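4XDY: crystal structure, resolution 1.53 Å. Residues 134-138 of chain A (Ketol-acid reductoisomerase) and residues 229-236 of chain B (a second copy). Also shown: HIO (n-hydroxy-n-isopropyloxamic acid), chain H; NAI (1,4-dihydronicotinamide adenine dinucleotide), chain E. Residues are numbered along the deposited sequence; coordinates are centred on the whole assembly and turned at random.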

# COMPACT_ATOMS: atom_id res chain seq x y z
N PRO A 134 15.10 -5.47 -9.99
CA PRO A 134 13.99 -4.53 -9.92
C PRO A 134 13.53 -4.46 -8.47
O PRO A 134 13.41 -5.51 -7.86
CB PRO A 134 12.91 -5.17 -10.84
CG PRO A 134 13.21 -6.64 -10.76
CD PRO A 134 14.65 -6.81 -10.43
N LYS A 135 13.16 -3.27 -7.99
CA LYS A 135 12.62 -3.05 -6.66
C LYS A 135 11.09 -3.14 -6.79
O LYS A 135 10.33 -2.13 -6.69
CB LYS A 135 13.11 -1.68 -6.10
CG LYS A 135 14.61 -1.54 -6.02
CD LYS A 135 15.29 -2.47 -5.03
CE LYS A 135 15.84 -3.79 -5.58
NZ LYS A 135 16.47 -4.77 -4.57
N ALA A 136 10.62 -4.36 -7.17
CA ALA A 136 9.24 -4.55 -7.51
C ALA A 136 8.91 -6.03 -7.65
O ALA A 136 9.70 -6.81 -8.17
CB ALA A 136 8.91 -3.90 -8.82
N PRO A 137 7.70 -6.41 -7.17
CA PRO A 137 7.19 -7.71 -7.57
C PRO A 137 6.91 -7.79 -9.11
O PRO A 137 6.47 -6.83 -9.74
CB PRO A 137 5.90 -7.86 -6.75
CG PRO A 137 5.46 -6.46 -6.55
CD PRO A 137 6.70 -5.61 -6.47
N GLY A 138 7.09 -8.97 -9.67
CA GLY A 138 7.13 -9.06 -11.11
C GLY A 138 5.82 -8.69 -11.82
O GLY A 138 5.85 -8.11 -12.90
C1 HIO H . 11.57 -10.70 -3.56
O11 HIO H . 12.57 -11.36 -3.16
O12 HIO H . 10.47 -11.14 -4.04
C2 HIO H . 11.86 -9.20 -3.51
O2 HIO H . 13.06 -8.85 -3.41
N3 HIO H . 10.91 -8.28 -3.45
O3 HIO H . 11.25 -6.89 -3.76
C4 HIO H . 9.54 -8.56 -3.15
C41 HIO H . 9.07 -7.61 -2.04
C42 HIO H . 8.79 -8.41 -4.47
PA NAI E . 9.93 -18.27 -9.32
O1A NAI E . 9.83 -18.86 -7.90
O2A NAI E . 8.78 -17.59 -9.91
O5B NAI E . 10.60 -19.43 -10.21
C5B NAI E . 10.74 -19.24 -11.65
C4B NAI E . 10.39 -20.59 -12.35
O4B NAI E . 11.42 -21.49 -11.97
C3B NAI E . 9.07 -21.31 -11.96
O3B NAI E . 7.99 -20.63 -12.62
C2B NAI E . 9.34 -22.73 -12.39
O2B NAI E . 8.94 -22.87 -13.76
C1B NAI E . 10.88 -22.81 -12.25
N9A NAI E . 11.26 -23.69 -11.15
C8A NAI E . 10.68 -23.63 -9.88
N7A NAI E . 11.23 -24.56 -9.11
C5A NAI E . 12.13 -25.22 -9.89
C6A NAI E . 13.02 -26.35 -9.69
N6A NAI E . 13.09 -26.99 -8.51
N1A NAI E . 13.85 -26.75 -10.69
C2A NAI E . 13.79 -26.15 -11.90
N3A NAI E . 13.02 -25.12 -12.18
C4A NAI E . 12.15 -24.63 -11.22
O3 NAI E . 11.23 -17.19 -9.26
PN NAI E . 11.05 -15.57 -8.94
O1N NAI E . 10.28 -15.38 -7.64
O2N NAI E . 10.53 -14.97 -10.17
O5D NAI E . 12.56 -15.30 -8.57
C5D NAI E . 13.54 -15.19 -9.66
C4D NAI E . 14.78 -14.34 -9.22
O4D NAI E . 14.26 -13.00 -9.16
C3D NAI E . 15.33 -14.62 -7.83
O3D NAI E . 16.74 -14.40 -7.81
C2D NAI E . 14.64 -13.60 -6.90
O2D NAI E . 15.31 -13.29 -5.68
C1D NAI E . 14.55 -12.41 -7.83
N1N NAI E . 13.53 -11.39 -7.60
C2N NAI E . 12.23 -11.77 -7.53
C3N NAI E . 11.25 -10.87 -7.34
C7N NAI E . 9.89 -11.30 -7.38
O7N NAI E . 9.44 -12.47 -7.17
N7N NAI E . 9.08 -10.41 -7.90
C4N NAI E . 11.61 -9.47 -7.23
C5N NAI E . 12.97 -9.12 -7.53
C6N NAI E . 13.88 -10.11 -7.67
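Chain B (229-236) YFECVHEM

Where two subunits meet around a ligand, a contact need not contain a direct hydrogen bond; water and ligand can do part of the joining. The contact between a short loop of one ketol-acid reductoisomerase chain and a helix of its second copy is a worked example. Residues 229-236 of chain B belong to a helix that extends beyond both ends of the stretch. It widens into a pi-type turn at 230-234, where His234(B) N reaches back to Tyr229(B) O at 3.0 Å. Chain A opposes it with an irregular segment that bends at Lys135(A), is extended again at Ala136(A), and reaches the N-cap at Pro137(A), so the packing is loop against helix, and no helix crossing angle applies. The two stretches run in broadly the same direction, and come nearest where the CA atoms of Ala136(A) and Glu235(B) lie 5.8 Å apart.

Pro134(A) begins the segment with its CA-to-CB bond pointing away from chain B and makes no contact with the helix. Its carbonyl oxygen accepts a weak hydrogen bond from Ala136(A) N at 3.1 Å, which spans the bend at Lys135(A).

Lys135(A) carries most of chain A's share of the contact. Its CA-to-CB bond points toward the helix, and its aliphatic portion lies against three residues: CB is 3.7 Å from Glu235(B) OE1, CG 4.3 Å from Phe230(B) CB, and CD 3.6 Å from Glu231(B) OE1. The ammonium NZ forms a long salt bridge to Glu231(B) OE1 at 3.7 Å. A water reinforces the pairing, donating to Glu231(B) OE1 at 2.7 Å and to Glu235(B) OE1 at 2.6 Å while accepting a weak bond from Lys135(A) NZ at 3.3 Å. A second water donates to Lys135(A) O and Phe230(B) O, at 2.8 and 2.9 Å, thereby linking two carbonyls that could not bond to each other.

The CA-to-CB bond of Glu235(B) points toward chain A, and its carboxylate comes up against the backbone. Its OE1 approaches Lys135(A) C to 3.1 Å, and its OE2 lies 3.3 Å from Ala136(A) N, but the angle is too poor for a hydrogen bond. At Pro137(A), CD meets Glu235(B) OE2 at 3.7 Å. The same OE2 is 2.4 Å from O3 of the bound HIO.

Gly138(A) opens the following helix beyond reach of chain B, yet its N lies 3.0 Å from N7N of NAI. The loop lies between the partner helix and the nicotinamide: Pro134(A) O is 3.7 Å from NAI C5N and Ala136(A) O 3.4 Å from NAI C4N.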

# COMPACT_ATOMS: atom_id res chain seq x y z
N TYR B 229 14.70 4.68 -0.04
CA TYR B 229 13.40 5.18 -0.49
C TYR B 229 12.73 4.15 -1.42
O TYR B 229 11.57 3.81 -1.26
CB TYR B 229 13.45 6.50 -1.20
CG TYR B 229 12.09 6.97 -1.63
CD1 TYR B 229 11.25 7.64 -0.73
CD2 TYR B 229 11.57 6.71 -2.94
CE1 TYR B 229 9.99 8.01 -1.11
CE2 TYR B 229 10.30 7.12 -3.31
CZ TYR B 229 9.50 7.72 -2.37
OH TYR B 229 8.24 8.10 -2.78
N PHE B 230 13.47 3.68 -2.43
CA PHE B 230 12.92 2.71 -3.34
C PHE B 230 12.48 1.40 -2.62
O PHE B 230 11.38 0.87 -2.90
CB PHE B 230 13.90 2.36 -4.45
CG PHE B 230 14.06 3.46 -5.49
CD1 PHE B 230 12.95 4.23 -5.90
CD2 PHE B 230 15.30 3.67 -6.05
CE1 PHE B 230 13.10 5.18 -6.89
CE2 PHE B 230 15.47 4.67 -7.02
CZ PHE B 230 14.40 5.41 -7.40
N GLU B 231 13.29 0.93 -1.69
CA GLU B 231 13.05 -0.32 -0.99
C GLU B 231 11.90 -0.20 0.01
O GLU B 231 11.07 -1.13 0.10
CB GLU B 231 14.33 -0.79 -0.30
CG GLU B 231 14.25 -2.11 0.44
CD GLU B 231 14.05 -3.31 -0.49
OE1 GLU B 231 14.77 -3.34 -1.55
OE2 GLU B 231 13.35 -4.29 -0.11
N CYS B 232 11.86 0.90 0.80
CA CYS B 232 11.00 1.00 1.95
C CYS B 232 9.69 1.69 1.64
O CYS B 232 8.74 1.54 2.41
CB CYS B 232 11.72 1.69 3.17
SG CYS B 232 13.09 0.77 3.77
N VAL B 233 9.67 2.52 0.62
CA VAL B 233 8.55 3.42 0.37
C VAL B 233 7.97 3.12 -0.98
O VAL B 233 6.79 2.73 -1.08
CB VAL B 233 8.86 4.93 0.53
CG1 VAL B 233 7.59 5.77 0.37
CG2 VAL B 233 9.48 5.18 1.89
N HIS B 234 8.72 3.34 -2.05
CA HIS B 234 8.15 3.19 -3.36
C HIS B 234 7.56 1.75 -3.59
O HIS B 234 6.45 1.57 -4.10
CB HIS B 234 9.17 3.48 -4.44
CG HIS B 234 8.60 3.57 -5.82
ND1 HIS B 234 8.03 4.74 -6.31
CD2 HIS B 234 8.43 2.63 -6.78
CE1 HIS B 234 7.55 4.51 -7.51
NE2 HIS B 234 7.81 3.25 -7.84
N GLU B 235 8.31 0.75 -3.19
CA GLU B 235 7.88 -0.61 -3.43
C GLU B 235 6.69 -1.01 -2.52
O GLU B 235 5.97 -1.95 -2.90
CB GLU B 235 9.05 -1.60 -3.23
CG GLU B 235 8.70 -2.98 -3.75
CD GLU B 235 9.87 -3.93 -3.88
OE1 GLU B 235 11.03 -3.52 -3.68
OE2 GLU B 235 9.58 -5.14 -4.14
N MET B 236 6.43 -0.29 -1.43
CA MET B 236 5.34 -0.64 -0.55
C MET B 236 4.00 -0.69 -1.30
O MET B 236 3.14 -1.58 -1.07
CB MET B 236 5.30 0.24 0.66
CG MET B 236 4.17 -0.11 1.68
SD MET B 236 4.57 -1.60 2.55
CE MET B 236 5.65 -0.99 3.79
O HOH W 1 13.36 -4.66 -3.41
O HOH W 2 10.58 0.44 -5.65